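Local coordinates for Ketoacyl_synth_N domain-containing protein (Photorhabdus luminescens subsp. laumondii, PDB 6SMO) that probably acts in polyketide or fatty-acyl chain building, as a ketoacyl synthase family protein paired with a second ketoacyl synthase chain, at residues Asp284-Ile289 against Gln355-Gln360; Phe155-Ser158 against Met163-Ile166; Glu267-Asn272 against Lys292-Lys297. One frame throughout, in Å; residues are numbered along the deposited sequence.

Contact 2 (155-158 with 163-166) comes first along the chain and lies in the N-terminal half of the thiolase-type fold, its centre about 8 Å from the chain centre. Contacts 1 and 3 belong to the later half. Both use helix 286-296, contact 1 in its N-terminal part and contact 3 at its end, and their centres are about 16 Å apart. Their segments alternate in sequence. Contact 1 also reaches inward: S358 packs against S158 of contact 2, and their centres are about 17 Å apart. The set therefore runs from the interface with the partner chain, through strand 351-356, to the outer helix. Contacts 2 and 3 do not touch.

Contact 1: Asp284-Ile289 against Gln355-Gln360; sequences DDEKEI and QRFSNQ
E286 reaches from the N-terminal part of helix 286-296 to Q355 in strand 351-356 and F357 just beyond it. This joins an outer helix to the sheet of the C-terminal half of the thiolase-type fold. The E286 side chain is fully extended, with CG trans to the backbone N (chi1 177°), which carries its carboxylate to the loop at D280 and G281 and to Q355. Q355 is extended too, and the two side chains run alongside in opposite senses. Carboxylate and amide lie nearly coplanar, 20° apart. Q355 NE2 gives a weak hydrogen bond to E286 OE2 at 3.4 Å. The stronger grip on the carboxylate comes from the backbone: D280 N hydrogen-bonds to E286 OE2 and G281 N to E286 OE1. These bonds satisfy the buried acid and fix its rotation. Q355 OE1 hydrogen-bonds to T265 OG1.

The F357 side chain stands between its own backbone N and carbonyl carbon, and its ring points at E286. Carboxylate and ring planes are 68° apart, with E286 CD 3.4 Å from F357 CZ. E286 CB and Q355 NE2 both lie in the ring plane, at its edge. The CB carbon of E286 is 3.9 Å from F357 CZ.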
ATOM      1  N   ASP C 284      30.283   0.679  -3.324  1.00 49.09           N
ATOM      2  CA  ASP C 284      31.637   0.817  -3.926  1.00 50.41           C
ATOM      3  C   ASP C 284      31.859  -0.250  -5.006  1.00 50.68           C
ATOM      4  O   ASP C 284      32.422   0.093  -6.063  1.00 50.19           O
ATOM      5  CB  ASP C 284      32.730   0.708  -2.856  1.00 51.39           C
ATOM      6  CG  ASP C 284      32.696   1.808  -1.809  1.00 52.08           C
ATOM      7  OD1 ASP C 284      31.649   2.476  -1.689  1.00 52.30           O
ATOM      8  OD2 ASP C 284      33.718   1.986  -1.116  1.00 53.26           O
ATOM      9  N   ASP C 285      31.433  -1.491  -4.745  1.00 51.15           N
ATOM     10  CA  ASP C 285      31.815  -2.698  -5.530  1.00 52.01           C
ATOM     11  C   ASP C 285      30.992  -2.811  -6.821  1.00 51.89           C
ATOM     12  O   ASP C 285      31.336  -3.682  -7.643  1.00 51.76           O
ATOM     13  CB  ASP C 285      31.662  -3.967  -4.686  1.00 52.33           C
ATOM     14  CG  ASP C 285      32.573  -4.018  -3.471  1.00 52.93           C
ATOM     15  OD1 ASP C 285      33.679  -3.443  -3.539  1.00 52.65           O
ATOM     16  OD2 ASP C 285      32.170  -4.632  -2.463  1.00 53.20           O
ATOM     17  N   GLU C 286      29.962  -1.974  -7.000  1.00 52.35           N
ATOM     18  CA  GLU C 286      29.012  -2.030  -8.147  1.00 52.56           C
ATOM     19  C   GLU C 286      29.775  -2.066  -9.479  1.00 53.12           C
ATOM     20  O   GLU C 286      29.492  -2.973 -10.286  1.00 53.33           O
ATOM     21  CB  GLU C 286      28.059  -0.832  -8.125  1.00 52.68           C
ATOM     22  CG  GLU C 286      27.109  -0.795  -9.311  1.00 52.25           C
ATOM     23  CD  GLU C 286      26.009   0.250  -9.222  1.00 51.86           C
ATOM     24  OE1 GLU C 286      26.182   1.229  -8.468  1.00 51.28           O
ATOM     25  OE2 GLU C 286      24.981   0.079  -9.908  1.00 51.54           O
ATOM     26  N   LYS C 287      30.688  -1.113  -9.698  1.00 53.94           N
ATOM     27  CA  LYS C 287      31.386  -0.906 -10.998  1.00 54.77           C
ATOM     28  C   LYS C 287      32.181  -2.164 -11.374  1.00 54.33           C
ATOM     29  O   LYS C 287      32.249  -2.467 -12.579  1.00 54.57           O
ATOM     30  CB  LYS C 287      32.302   0.323 -10.950  1.00 55.73           C
ATOM     31  CG  LYS C 287      32.722   0.853 -12.316  1.00 56.88           C
ATOM     32  CD  LYS C 287      33.662   2.040 -12.263  1.00 57.93           C
ATOM     33  CE  LYS C 287      34.055   2.537 -13.639  1.00 58.53           C
ATOM     34  NZ  LYS C 287      35.092   3.592 -13.569  1.00 59.00           N
ATOM     35  N   GLU C 288      32.750  -2.868 -10.387  1.00 53.87           N
ATOM     36  CA  GLU C 288      33.563  -4.097 -10.600  1.00 53.90           C
ATOM     37  C   GLU C 288      32.653  -5.244 -11.059  1.00 52.83           C
ATOM     38  O   GLU C 288      32.942  -5.826 -12.123  1.00 52.12           O
ATOM     39  CB  GLU C 288      34.315  -4.485  -9.324  1.00 54.55           C
ATOM     40  CG  GLU C 288      35.376  -5.551  -9.547  1.00 55.87           C
ATOM     41  CD  GLU C 288      35.964  -6.149  -8.280  1.00 57.05           C
ATOM     42  OE1 GLU C 288      35.950  -5.464  -7.238  1.00 58.02           O
ATOM     43  OE2 GLU C 288      36.436  -7.302  -8.340  1.00 58.94           O
ATOM     44  N   ILE C 289      31.601  -5.547 -10.291  1.00 52.06           N
ATOM     45  CA  ILE C 289      30.735  -6.754 -10.481  1.00 52.00           C
ATOM     46  C   ILE C 289      29.855  -6.587 -11.729  1.00 52.17           C
ATOM     47  O   ILE C 289      29.643  -7.602 -12.423  1.00 52.97           O
ATOM     48  CB  ILE C 289      29.903  -7.073  -9.218  1.00 50.99           C
ATOM     49  CG1 ILE C 289      28.948  -5.940  -8.826  1.00 50.23           C
ATOM     50  CG2 ILE C 289      30.822  -7.468  -8.070  1.00 51.00           C
ATOM     51  CD1 ILE C 289      27.990  -6.295  -7.711  1.00 49.80           C
ATOM     52  N   GLN C 355      19.921   1.125 -13.627  1.00 41.82           N
ATOM     53  CA  GLN C 355      19.962   0.026 -12.625  1.00 42.11           C
ATOM     54  C   GLN C 355      19.887   0.619 -11.215  1.00 41.81           C
ATOM     55  O   GLN C 355      20.504   1.678 -10.979  1.00 40.83           O
ATOM     56  CB  GLN C 355      21.233  -0.811 -12.782  1.00 42.76           C
ATOM     57  CG  GLN C 355      21.178  -2.137 -12.035  1.00 43.30           C
ATOM     58  CD  GLN C 355      22.451  -2.936 -12.166  1.00 43.98           C
ATOM     59  OE1 GLN C 355      22.448  -4.072 -12.636  1.00 44.81           O
ATOM     60  NE2 GLN C 355      23.558  -2.343 -11.749  1.00 44.23           N
ATOM     61  N   ARG C 356      19.142  -0.046 -10.328  1.00 41.55           N
ATOM     62  CA  ARG C 356      19.092   0.232  -8.868  1.00 41.53           C
ATOM     63  C   ARG C 356      19.015  -1.100  -8.117  1.00 41.10           C
ATOM     64  O   ARG C 356      18.517  -2.081  -8.701  1.00 40.77           O
ATOM     65  CB  ARG C 356      17.890   1.115  -8.517  1.00 41.51           C
ATOM     66  CG  ARG C 356      18.170   2.610  -8.579  1.00 41.94           C
ATOM     67  CD  ARG C 356      17.717   3.313  -7.314  1.00 41.75           C
ATOM     68  NE  ARG C 356      18.534   2.933  -6.168  1.00 41.99           N
ATOM     69  CZ  ARG C 356      18.254   3.211  -4.896  1.00 41.80           C
ATOM     70  NH1 ARG C 356      19.077   2.814  -3.940  1.00 42.87           N
ATOM     71  NH2 ARG C 356      17.155   3.875  -4.577  1.00 41.32           N
ATOM     72  N   PHE C 357      19.497  -1.131  -6.873  1.00 41.30           N
ATOM     73  CA  PHE C 357      19.367  -2.301  -5.965  1.00 41.33           C
ATOM     74  C   PHE C 357      19.379  -1.840  -4.504  1.00 40.93           C
ATOM     75  O   PHE C 357      19.892  -0.744  -4.204  1.00 42.24           O
ATOM     76  CB  PHE C 357      20.438  -3.356  -6.261  1.00 42.02           C
ATOM     77  CG  PHE C 357      21.824  -2.852  -6.573  1.00 42.39           C
ATOM     78  CD1 PHE C 357      22.699  -2.502  -5.556  1.00 42.66           C
ATOM     79  CD2 PHE C 357      22.277  -2.789  -7.883  1.00 42.90           C
ATOM     80  CE1 PHE C 357      23.984  -2.067  -5.844  1.00 43.59           C
ATOM     81  CE2 PHE C 357      23.562  -2.353  -8.168  1.00 43.63           C
ATOM     82  CZ  PHE C 357      24.412  -1.993  -7.149  1.00 43.93           C
ATOM     83  N   SER C 358      18.810  -2.676  -3.631  1.00 39.04           N
ATOM     84  CA  SER C 358      18.534  -2.388  -2.200  1.00 39.01           C
ATOM     85  C   SER C 358      19.657  -2.941  -1.317  1.00 39.64           C
ATOM     86  O   SER C 358      20.562  -3.612  -1.853  1.00 39.75           O
ATOM     87  CB  SER C 358      17.201  -2.958  -1.795  1.00 38.37           C
ATOM     88  OG  SER C 358      17.261  -4.376  -1.730  1.00 38.01           O
ATOM     89  N   ASN C 359      19.577  -2.670  -0.012  1.00 40.05           N
ATOM     90  CA  ASN C 359      20.526  -3.156   1.024  1.00 40.94           C
ATOM     91  C   ASN C 359      20.328  -4.664   1.227  1.00 41.50           C
ATOM     92  O   ASN C 359      21.341  -5.375   1.375  1.00 42.13           O
ATOM     93  CB  ASN C 359      20.350  -2.395   2.340  1.00 41.40           C
ATOM     94  CG  ASN C 359      21.473  -2.645   3.323  1.00 42.13           C
ATOM     95  OD1 ASN C 359      22.568  -2.107   3.173  1.00 43.62           O
ATOM     96  ND2 ASN C 359      21.208  -3.450   4.340  1.00 42.28           N
ATOM     97  N   GLN C 360      19.072  -5.125   1.231  1.00 42.12           N
ATOM     98  CA  GLN C 360      18.687  -6.538   1.506  1.00 42.79           C
ATOM     99  C   GLN C 360      19.087  -7.435   0.326  1.00 42.54           C
ATOM    100  O   GLN C 360      19.296  -8.644   0.559  1.00 42.21           O
ATOM    101  CB  GLN C 360      17.190  -6.637   1.804  1.00 43.40           C
ATOM    102  CG  GLN C 360      16.794  -6.020   3.139  1.00 44.29           C
ATOM    103  CD  GLN C 360      17.307  -6.815   4.314  1.00 45.53           C
ATOM    104  OE1 GLN C 360      18.151  -6.352   5.079  1.00 46.55           O
ATOM    105  NE2 GLN C 360      16.807  -8.030   4.462  1.00 46.36           N
TER

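Contact 2: Phe155-Ser158 against Met163-Ile166; sequences FSTS and MQAI
Q164 places CG beside its backbone N (chi1 -73°) and then runs straight out, which carries its amide across to F155 and T157. F155 also turns CG beside its own N, and this lays the ring against the helix. T157 OG1 faces the amide. The setting is the strand-turn-helix of the thiolase-type fold, from strand 154-155 into helix 161-175. In condensing enzymes of this fold the catalytic cysteine sits in the turn at the start of this helix. Here the turn has no cysteine, consistent with a chain that supports an active partner.

T157 OG1 donates a hydrogen bond to Q164 OE1 at 3.1 Å. The hydroxyl oxygen sits at 139° to the C=O bond of Q164 and is tilted 25° from the carbonyl plane. The two side chains meet at about a right angle. The hydroxyl donates to Q164 OE1 and accepts from N186 N of the partner chain. Q164 NE2 is held by D249 OD1 of this chain and by V184 O of the partner chain. Both ends of the buried amide are thus fixed, which sets its flip and ties the helix to the subunit interface.

The F155 ring packs against Q164 and A165. Q164 CB lies 4.2 Å above one face, offset toward the rim, and Q164 OE1 comes within 3.5 Å of F155 CD2. A165 approaches obliquely from the helix backbone, its CA 4.0 Å from F155 CD1.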
ATOM      1  N   PHE C 155       4.095   0.737  -3.710  1.00 31.63           N
ATOM      2  CA  PHE C 155       5.150  -0.207  -3.280  1.00 31.70           C
ATOM      3  C   PHE C 155       5.985   0.499  -2.220  1.00 32.46           C
ATOM      4  O   PHE C 155       6.219   1.688  -2.369  1.00 32.73           O
ATOM      5  CB  PHE C 155       6.045  -0.570  -4.461  1.00 31.17           C
ATOM      6  CG  PHE C 155       5.374  -1.389  -5.527  1.00 31.03           C
ATOM      7  CD1 PHE C 155       4.607  -0.784  -6.506  1.00 30.91           C
ATOM      8  CD2 PHE C 155       5.512  -2.763  -5.553  1.00 30.98           C
ATOM      9  CE1 PHE C 155       3.995  -1.539  -7.489  1.00 31.02           C
ATOM     10  CE2 PHE C 155       4.899  -3.517  -6.537  1.00 31.10           C
ATOM     11  CZ  PHE C 155       4.144  -2.902  -7.503  1.00 31.08           C
ATOM     12  N   SER C 156       6.389  -0.229  -1.182  1.00 33.48           N
ATOM     13  CA  SER C 156       7.233   0.345  -0.107  1.00 34.48           C
ATOM     14  C   SER C 156       8.504  -0.492   0.030  1.00 35.03           C
ATOM     15  O   SER C 156       9.156  -0.392   1.061  1.00 36.71           O
ATOM     16  CB  SER C 156       6.481   0.412   1.184  1.00 34.98           C
ATOM     17  OG  SER C 156       5.350   1.253   1.061  1.00 35.35           O
ATOM     18  N   THR C 157       8.831  -1.274  -0.998  1.00 34.66           N
ATOM     19  CA  THR C 157      10.056  -2.115  -1.013  1.00 34.27           C
ATOM     20  C   THR C 157      11.276  -1.196  -0.905  1.00 35.02           C
ATOM     21  O   THR C 157      11.433  -0.327  -1.785  1.00 35.48           O
ATOM     22  CB  THR C 157      10.129  -2.992  -2.270  1.00 33.68           C
ATOM     23  OG1 THR C 157       8.825  -3.503  -2.550  1.00 33.08           O
ATOM     24  CG2 THR C 157      11.102  -4.140  -2.121  1.00 33.71           C
ATOM     25  N   SER C 158      12.095  -1.380   0.135  1.00 35.09           N
ATOM     26  CA  SER C 158      13.263  -0.521   0.464  1.00 35.43           C
ATOM     27  C   SER C 158      14.087  -0.246  -0.800  1.00 35.37           C
ATOM     28  O   SER C 158      14.484  -1.223  -1.468  1.00 35.28           O
ATOM     29  CB  SER C 158      14.109  -1.134   1.549  1.00 35.39           C
ATOM     30  OG  SER C 158      13.520  -0.926   2.823  1.00 35.53           O
ATOM     31  N   MET C 163      11.138   2.076  -8.595  1.00 34.60           N
ATOM     32  CA  MET C 163      11.702   1.330  -9.753  1.00 35.44           C
ATOM     33  C   MET C 163      10.719   0.227 -10.170  1.00 34.86           C
ATOM     34  O   MET C 163      10.572  -0.004 -11.386  1.00 35.17           O
ATOM     35  CB  MET C 163      13.058   0.709  -9.404  1.00 36.56           C
ATOM     36  CG  MET C 163      13.964   0.518 -10.606  1.00 37.80           C
ATOM     37  SD  MET C 163      14.697   2.075 -11.175  1.00 39.54           S
ATOM     38  CE  MET C 163      15.672   1.490 -12.560  1.00 39.85           C
ATOM     39  N   GLN C 164      10.076  -0.421  -9.192  1.00 34.09           N
ATOM     40  CA  GLN C 164       9.029  -1.456  -9.411  1.00 33.87           C
ATOM     41  C   GLN C 164       7.738  -0.782  -9.896  1.00 34.20           C
ATOM     42  O   GLN C 164       7.067  -1.365 -10.771  1.00 34.35           O
ATOM     43  CB  GLN C 164       8.791  -2.262  -8.132  1.00 33.42           C
ATOM     44  CG  GLN C 164       9.915  -3.239  -7.812  1.00 33.18           C
ATOM     45  CD  GLN C 164       9.682  -4.022  -6.543  1.00 33.01           C
ATOM     46  OE1 GLN C 164       8.931  -3.611  -5.660  1.00 33.08           O
ATOM     47  NE2 GLN C 164      10.337  -5.166  -6.437  1.00 32.77           N
ATOM     48  N   ALA C 165       7.416   0.399  -9.355  1.00 34.21           N
ATOM     49  CA  ALA C 165       6.186   1.173  -9.651  1.00 34.22           C
ATOM     50  C   ALA C 165       6.075   1.442 -11.158  1.00 34.46           C
ATOM     51  O   ALA C 165       4.974   1.244 -11.705  1.00 34.76           O
ATOM     52  CB  ALA C 165       6.173   2.458  -8.858  1.00 34.28           C
ATOM     53  N   ILE C 166       7.171   1.860 -11.802  1.00 34.61           N
ATOM     54  CA  ILE C 166       7.219   2.178 -13.264  1.00 34.74           C
ATOM     55  C   ILE C 166       7.078   0.872 -14.057  1.00 34.72           C
ATOM     56  O   ILE C 166       6.312   0.857 -15.041  1.00 34.64           O
ATOM     57  CB  ILE C 166       8.512   2.933 -13.644  1.00 35.10           C
ATOM     58  CG1 ILE C 166       8.692   4.225 -12.841  1.00 35.33           C
ATOM     59  CG2 ILE C 166       8.554   3.206 -15.142  1.00 35.28           C
ATOM     60  CD1 ILE C 166      10.111   4.744 -12.831  1.00 35.65           C
TER

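Contact 3: Glu267-Asn272 against Lys292-Lys297; sequences ELFNHN and KAFSNK
F294 is the first residue of 292-297 to meet the other segment, and its partner is F269. F294 holds CG beside its backbone N (chi1 -68°), and this swings the ring out from the helix toward the loop. The pair is an offset edge-to-face stack. The edge of F269 points at the face of F294, with centroids 5.2 Å apart and planes at 80°. The nearest carbons are F269 CE1 and F294 CE1, at 3.5 Å. F277 makes a further edge-to-face pair with F294, and I353 and A275 also pack on F269.

The pair belongs to a beta-alpha-beta crossover. Strand 275-278 leads through helix 286-296 to strand 302-304, which lies parallel to it in the sheet. Segment 267-272 lies in the loop between helix 263-266 and that first strand, so the stack packs the helix end against this loop.

K297 follows the helical turns, and its chain kinks at the second and fourth torsions. The bends bring NZ back over the loop to E267, whose extended side chain crosses it obliquely. The salt bridge from K297 NZ to E267 OE1 is long, at 3.7 Å, and lies on the solvent side. K297 NZ also makes a weak hydrogen bond to E263 O. At the backbone of K297, H271, itself in a left-handed conformation, sets its ring beside the helix end. K297 O lies in the ring plane at its edge, 4.0 Å from H271 CD2.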
ATOM      1  N   GLU C 267      20.990  -8.357 -20.568  1.00 52.23           N
ATOM      2  CA  GLU C 267      20.027  -8.831 -21.603  1.00 52.18           C
ATOM      3  C   GLU C 267      19.200  -7.653 -22.139  1.00 50.56           C
ATOM      4  O   GLU C 267      18.759  -7.740 -23.303  1.00 49.96           O
ATOM      5  CB  GLU C 267      19.113  -9.926 -21.045  1.00 53.31           C
ATOM      6  CG  GLU C 267      19.686 -11.325 -21.188  1.00 55.08           C
ATOM      7  CD  GLU C 267      18.895 -12.420 -20.492  1.00 56.10           C
ATOM      8  OE1 GLU C 267      19.484 -13.483 -20.211  1.00 56.93           O
ATOM      9  OE2 GLU C 267      17.691 -12.209 -20.233  1.00 57.14           O
ATOM     10  N   LEU C 268      18.995  -6.604 -21.332  1.00 49.50           N
ATOM     11  CA  LEU C 268      18.197  -5.399 -21.705  1.00 48.95           C
ATOM     12  C   LEU C 268      18.845  -4.676 -22.895  1.00 49.25           C
ATOM     13  O   LEU C 268      18.095  -4.059 -23.678  1.00 49.64           O
ATOM     14  CB  LEU C 268      18.081  -4.450 -20.505  1.00 47.80           C
ATOM     15  CG  LEU C 268      17.100  -4.856 -19.404  1.00 46.90           C
ATOM     16  CD1 LEU C 268      17.140  -3.858 -18.256  1.00 46.34           C
ATOM     17  CD2 LEU C 268      15.681  -4.976 -19.943  1.00 46.27           C
ATOM     18  N   PHE C 269      20.176  -4.738 -23.016  1.00 50.09           N
ATOM     19  CA  PHE C 269      20.980  -3.998 -24.028  1.00 50.76           C
ATOM     20  C   PHE C 269      20.649  -4.479 -25.447  1.00 52.16           C
ATOM     21  O   PHE C 269      20.669  -3.637 -26.365  1.00 52.38           O
ATOM     22  CB  PHE C 269      22.478  -4.128 -23.736  1.00 50.43           C
ATOM     23  CG  PHE C 269      22.990  -3.184 -22.678  1.00 50.02           C
ATOM     24  CD1 PHE C 269      23.015  -3.557 -21.343  1.00 49.49           C
ATOM     25  CD2 PHE C 269      23.437  -1.915 -23.017  1.00 50.41           C
ATOM     26  CE1 PHE C 269      23.483  -2.684 -20.372  1.00 49.27           C
ATOM     27  CE2 PHE C 269      23.904  -1.045 -22.044  1.00 50.09           C
ATOM     28  CZ  PHE C 269      23.925  -1.431 -20.723  1.00 49.46           C
ATOM     29  N   ASN C 270      20.355  -5.774 -25.619  1.00 53.52           N
ATOM     30  CA  ASN C 270      20.140  -6.432 -26.938  1.00 55.03           C
ATOM     31  C   ASN C 270      21.412  -6.282 -27.786  1.00 55.95           C
ATOM     32  O   ASN C 270      21.293  -6.085 -29.012  1.00 55.18           O
ATOM     33  CB  ASN C 270      18.891  -5.893 -27.649  1.00 55.72           C
ATOM     34  CG  ASN C 270      17.628  -6.642 -27.281  1.00 56.06           C
ATOM     35  OD1 ASN C 270      17.411  -6.973 -26.117  1.00 57.76           O
ATOM     36  ND2 ASN C 270      16.786  -6.912 -28.266  1.00 56.24           N
ATOM     37  N   HIS C 271      22.583  -6.378 -27.142  1.00 57.13           N
ATOM     38  CA  HIS C 271      23.935  -6.279 -27.760  1.00 58.33           C
ATOM     39  C   HIS C 271      24.115  -4.921 -28.457  1.00 58.07           C
ATOM     40  O   HIS C 271      24.848  -4.874 -29.465  1.00 58.88           O
ATOM     41  CB  HIS C 271      24.170  -7.448 -28.730  1.00 59.86           C
ATOM     42  CG  HIS C 271      23.983  -8.798 -28.122  1.00 61.06           C
ATOM     43  ND1 HIS C 271      22.907  -9.607 -28.435  1.00 61.16           N
ATOM     44  CD2 HIS C 271      24.729  -9.487 -27.231  1.00 61.54           C
ATOM     45  CE1 HIS C 271      22.997 -10.735 -27.761  1.00 61.26           C
ATOM     46  NE2 HIS C 271      24.107 -10.687 -27.015  1.00 61.52           N
ATOM     47  N   ASN C 272      23.484  -3.860 -27.938  1.00 56.98           N
ATOM     48  CA  ASN C 272      23.560  -2.483 -28.503  1.00 56.59           C
ATOM     49  C   ASN C 272      24.819  -1.796 -27.959  1.00 57.53           C
ATOM     50  O   ASN C 272      25.010  -1.807 -26.726  1.00 56.54           O
ATOM     51  CB  ASN C 272      22.299  -1.668 -28.199  1.00 55.67           C
ATOM     52  CG  ASN C 272      22.248  -0.341 -28.928  1.00 54.97           C
ATOM     53  OD1 ASN C 272      23.001  -0.108 -29.871  1.00 55.15           O
ATOM     54  ND2 ASN C 272      21.357   0.538 -28.500  1.00 54.10           N
ATOM     55  N   LYS C 292      31.975  -6.799 -15.050  1.00 55.80           N
ATOM     56  CA  LYS C 292      32.397  -8.214 -15.233  1.00 56.08           C
ATOM     57  C   LYS C 292      31.246  -9.006 -15.866  1.00 55.41           C
ATOM     58  O   LYS C 292      31.527  -9.879 -16.710  1.00 55.10           O
ATOM     59  CB  LYS C 292      32.832  -8.825 -13.896  1.00 56.50           C
ATOM     60  CG  LYS C 292      33.764 -10.027 -14.003  1.00 57.24           C
ATOM     61  CD  LYS C 292      33.051 -11.361 -14.049  1.00 57.79           C
ATOM     62  CE  LYS C 292      34.006 -12.532 -14.131  1.00 59.08           C
ATOM     63  NZ  LYS C 292      33.291 -13.809 -14.363  1.00 59.63           N
ATOM     64  N   ALA C 293      30.002  -8.707 -15.473  1.00 54.84           N
ATOM     65  CA  ALA C 293      28.766  -9.320 -16.015  1.00 54.88           C
ATOM     66  C   ALA C 293      28.594  -8.929 -17.489  1.00 55.57           C
ATOM     67  O   ALA C 293      28.139  -9.786 -18.274  1.00 55.36           O
ATOM     68  CB  ALA C 293      27.572  -8.907 -15.189  1.00 54.53           C
ATOM     69  N   PHE C 294      28.943  -7.688 -17.847  1.00 56.07           N
ATOM     70  CA  PHE C 294      28.894  -7.155 -19.236  1.00 56.48           C
ATOM     71  C   PHE C 294      30.016  -7.781 -20.073  1.00 57.26           C
ATOM     72  O   PHE C 294      29.787  -8.050 -21.268  1.00 56.91           O
ATOM     73  CB  PHE C 294      28.997  -5.627 -19.248  1.00 56.29           C
ATOM     74  CG  PHE C 294      27.818  -4.885 -18.663  1.00 55.77           C
ATOM     75  CD1 PHE C 294      26.524  -5.365 -18.803  1.00 55.11           C
ATOM     76  CD2 PHE C 294      28.004  -3.683 -17.998  1.00 55.70           C
ATOM     77  CE1 PHE C 294      25.447  -4.671 -18.269  1.00 54.67           C
ATOM     78  CE2 PHE C 294      26.926  -2.989 -17.469  1.00 55.14           C
ATOM     79  CZ  PHE C 294      25.651  -3.484 -17.604  1.00 54.62           C
ATOM     80  N   SER C 295      31.188  -7.996 -19.463  1.00 57.57           N
ATOM     81  CA  SER C 295      32.378  -8.629 -20.094  1.00 58.20           C
ATOM     82  C   SER C 295      32.038 -10.059 -20.536  1.00 58.98           C
ATOM     83  O   SER C 295      32.498 -10.464 -21.621  1.00 58.60           O
ATOM     84  CB  SER C 295      33.563  -8.606 -19.162  1.00 58.39           C
ATOM     85  OG  SER C 295      34.745  -9.015 -19.832  1.00 58.77           O
ATOM     86  N   ASN C 296      31.255 -10.781 -19.726  1.00 59.63           N
ATOM     87  CA  ASN C 296      30.817 -12.180 -19.988  1.00 61.07           C
ATOM     88  C   ASN C 296      29.860 -12.210 -21.188  1.00 62.89           C
ATOM     89  O   ASN C 296      29.972 -13.148 -22.002  1.00 62.93           O
ATOM     90  CB  ASN C 296      30.154 -12.810 -18.759  1.00 59.98           C
ATOM     91  CG  ASN C 296      31.101 -12.990 -17.591  1.00 59.64           C
ATOM     92  OD1 ASN C 296      32.294 -13.225 -17.777  1.00 59.66           O
ATOM     93  ND2 ASN C 296      30.577 -12.892 -16.380  1.00 58.20           N
ATOM     94  N   LYS C 297      28.964 -11.220 -21.290  1.00 65.65           N
ATOM     95  CA  LYS C 297      27.890 -11.144 -22.320  1.00 67.39           C
ATOM     96  C   LYS C 297      28.355 -10.320 -23.531  1.00 68.98           C
ATOM     97  O   LYS C 297      27.520 -10.095 -24.433  1.00 68.65           O
ATOM     98  CB  LYS C 297      26.617 -10.544 -21.712  1.00 68.21           C
ATOM     99  CG  LYS C 297      25.854 -11.463 -20.767  1.00 69.28           C
ATOM    100  CD  LYS C 297      25.110 -12.578 -21.476  1.00 70.61           C
ATOM    101  CE  LYS C 297      24.328 -13.468 -20.533  1.00 71.38           C
ATOM    102  NZ  LYS C 297      23.075 -12.820 -20.078  1.00 71.46           N
TER